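PDB 5GT1: choline binding protein A from Lactobacillus salivarius str. Ren, which carries choline-binding repeats and a zinc-binding M23 peptidase-type domain, the part in this chain, and probably acts at the bacterial cell surface. Local coordinates for residues E90-V95 with T101-E106. Sequence-based numbering, arbitrary orientation.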
loop_
_atom_site.group_PDB
_atom_site.type_symbol
_atom_site.label_atom_id
_atom_site.label_comp_id
_atom_site.label_asym_id
_atom_site.label_seq_id
_atom_site.Cartn_x
_atom_site.Cartn_y
_atom_site.Cartn_z
ATOM N N GLU A 90 -7.917 7.068 6.014
ATOM C CA GLU A 90 -9.321 6.635 5.914
ATOM C C GLU A 90 -9.430 5.159 6.347
ATOM O O GLU A 90 -8.787 4.766 7.323
ATOM C CB GLU A 90 -9.878 6.911 4.506
ATOM C CG GLU A 90 -9.755 8.371 4.067
ATOM C CD GLU A 90 -10.325 9.363 5.082
ATOM O OE1 GLU A 90 -11.512 9.230 5.428
ATOM O OE2 GLU A 90 -9.592 10.280 5.535
ATOM N N ASN A 91 -10.213 4.339 5.643
ATOM C CA ASN A 91 -10.290 2.909 5.974
ATOM C C ASN A 91 -9.047 2.173 5.445
ATOM O O ASN A 91 -8.699 2.310 4.259
ATOM C CB ASN A 91 -11.573 2.284 5.409
ATOM C CG ASN A 91 -12.828 2.943 5.959
ATOM O OD1 ASN A 91 -13.172 2.751 7.116
ATOM N ND2 ASN A 91 -13.492 3.745 5.136
ATOM N N TYR A 92 -8.378 1.420 6.314
ATOM C CA TYR A 92 -7.146 0.735 5.906
ATOM C C TYR A 92 -7.094 -0.730 6.331
ATOM O O TYR A 92 -7.743 -1.134 7.297
ATOM C CB TYR A 92 -5.912 1.493 6.410
ATOM C CG TYR A 92 -5.824 1.518 7.919
ATOM C CD1 TYR A 92 -5.108 0.535 8.607
ATOM C CD2 TYR A 92 -6.470 2.503 8.653
ATOM C CE1 TYR A 92 -5.032 0.534 9.994
ATOM C CE2 TYR A 92 -6.398 2.521 10.047
ATOM C CZ TYR A 92 -5.685 1.529 10.709
ATOM O OH TYR A 92 -5.609 1.523 12.083
ATOM N N VAL A 93 -6.297 -1.517 5.614
ATOM C CA VAL A 93 -6.068 -2.916 5.938
ATOM C C VAL A 93 -4.574 -3.107 6.112
ATOM O O VAL A 93 -3.794 -2.629 5.284
ATOM C CB VAL A 93 -6.536 -3.825 4.789
ATOM C CG1 VAL A 93 -6.323 -5.294 5.131
ATOM C CG2 VAL A 93 -7.988 -3.543 4.466
ATOM N N VAL A 94 -4.185 -3.782 7.195
ATOM C CA VAL A 94 -2.789 -4.115 7.471
ATOM C C VAL A 94 -2.588 -5.630 7.317
ATOM O O VAL A 94 -3.329 -6.440 7.901
ATOM C CB VAL A 94 -2.360 -3.651 8.891
ATOM C CG1 VAL A 94 -0.872 -3.926 9.140
ATOM C CG2 VAL A 94 -2.683 -2.166 9.070
ATOM N N VAL A 95 -1.612 -6.000 6.494
ATOM C CA VAL A 95 -1.233 -7.390 6.271
ATOM C C VAL A 95 0.230 -7.550 6.688
ATOM O O VAL A 95 1.080 -6.745 6.302
ATOM C CB VAL A 95 -1.396 -7.795 4.781
ATOM C CG1 VAL A 95 -0.911 -9.222 4.554
ATOM C CG2 VAL A 95 -2.847 -7.658 4.330
ATOM N N THR A 101 5.338 -5.377 6.931
ATOM C CA THR A 101 3.980 -4.918 7.159
ATOM C C THR A 101 3.535 -4.111 5.939
ATOM O O THR A 101 4.208 -3.144 5.542
ATOM C CB THR A 101 3.913 -4.027 8.409
ATOM O OG1 THR A 101 4.428 -4.748 9.543
ATOM C CG2 THR A 101 2.475 -3.587 8.678
ATOM N N PHE A 102 2.417 -4.524 5.343
ATOM C CA PHE A 102 1.816 -3.849 4.193
ATOM C C PHE A 102 0.580 -3.094 4.657
ATOM O O PHE A 102 -0.269 -3.662 5.346
ATOM C CB PHE A 102 1.415 -4.894 3.137
ATOM C CG PHE A 102 2.561 -5.765 2.671
ATOM C CD1 PHE A 102 3.276 -5.440 1.521
ATOM C CD2 PHE A 102 2.903 -6.940 3.368
ATOM C CE1 PHE A 102 4.332 -6.247 1.092
ATOM C CE2 PHE A 102 3.947 -7.740 2.951
ATOM C CZ PHE A 102 4.663 -7.401 1.814
ATOM N N VAL A 103 0.474 -1.823 4.290
ATOM C CA VAL A 103 -0.721 -1.033 4.606
ATOM C C VAL A 103 -1.445 -0.652 3.311
ATOM O O VAL A 103 -0.862 -0.002 2.441
ATOM C CB VAL A 103 -0.361 0.228 5.425
ATOM C CG1 VAL A 103 -1.627 0.980 5.847
ATOM C CG2 VAL A 103 0.476 -0.168 6.638
ATOM N N TYR A 104 -2.698 -1.078 3.169
ATOM C CA TYR A 104 -3.520 -0.675 2.028
ATOM C C TYR A 104 -4.507 0.355 2.551
ATOM O O TYR A 104 -5.364 0.036 3.380
ATOM C CB TYR A 104 -4.298 -1.869 1.438
ATOM C CG TYR A 104 -3.430 -3.018 0.984
ATOM C CD1 TYR A 104 -3.131 -3.199 -0.375
ATOM C CD2 TYR A 104 -2.900 -3.929 1.906
ATOM C CE1 TYR A 104 -2.322 -4.258 -0.798
ATOM C CE2 TYR A 104 -2.086 -4.978 1.489
ATOM C CZ TYR A 104 -1.800 -5.126 0.134
ATOM O OH TYR A 104 -1.000 -6.179 -0.278
ATOM N N GLN A 105 -4.407 1.588 2.080
ATOM C CA GLN A 105 -5.228 2.651 2.663
ATOM C C GLN A 105 -5.828 3.541 1.572
ATOM O O GLN A 105 -5.436 3.449 0.397
ATOM C CB GLN A 105 -4.382 3.481 3.636
ATOM C CG GLN A 105 -3.334 4.336 2.934
ATOM C CD GLN A 105 -2.385 5.016 3.890
ATOM O OE1 GLN A 105 -1.750 4.360 4.715
ATOM N NE2 GLN A 105 -2.266 6.348 3.771
ATOM N N GLU A 106 -6.790 4.377 1.980
ATOM C CA GLU A 106 -7.434 5.403 1.146
ATOM C C GLU A 106 -8.284 4.941 -0.040
ATOM O O GLU A 106 -9.039 5.737 -0.616
ATOM C CB GLU A 106 -6.418 6.465 0.735
ATOM C CG GLU A 106 -5.865 7.205 1.951
ATOM C CD GLU A 106 -4.812 8.188 1.553
ATOM O OE1 GLU A 106 -5.185 9.276 1.029
ATOM O OE2 GLU A 106 -3.619 7.869 1.743
#
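Val95 and Tyr104 meet on one face of a two-stranded antiparallel hairpin, where Val95 CG2 lies 4.0 Å from Tyr104 CE2, an oblique approach to the ring. Val93 and Phe102 share this face. Both rings bring an edge near a carbonyl of the partner strand: Phe102 CD2 is 3.5 Å from Val95 O, and the Tyr104 ring has Val93 O close to its plane. The other face carries Tyr92, Val94, Thr101, Val103 and Gln105. Here the methyls Val94 CG1 and Thr101 CG2 press together at 3.4 Å, a close carbon-carbon contact; the Thr101 methyl, set anti to the backbone N, is turned to meet Val94, while OG1 bonds to Glu143 O. Farther along, Tyr92 CB rests on Gln105 CB at 3.7 Å. Four nearly straight backbone bonds knit the strands, a reciprocal pair joining Val93 with Tyr104 (Tyr104 N to Val93 O, 2.8 Å) and another joining Val95 with Phe102; Val94 and Val103 form the non-hydrogen-bonded pair between them. At the polar end Gln105 NE2 donates to Glu106 OE2 (2.9 Å, 173°), on the anti side of the carboxylate, 24° out of its plane. The Glu106 side chain comes within about 4 Å of the bound zinc ion (nearest atoms), and Gln105 touches His137, a zinc ligand, which sets this end beside the metal site of the M23 domain. Strands 78-86 and 135-141 flank 92-96 and 101-108, respectively, making both inner strands of the large antiparallel sheet, while helix 146-151 covers Tyr92, Val94 and Val103 through Val146 and Met147.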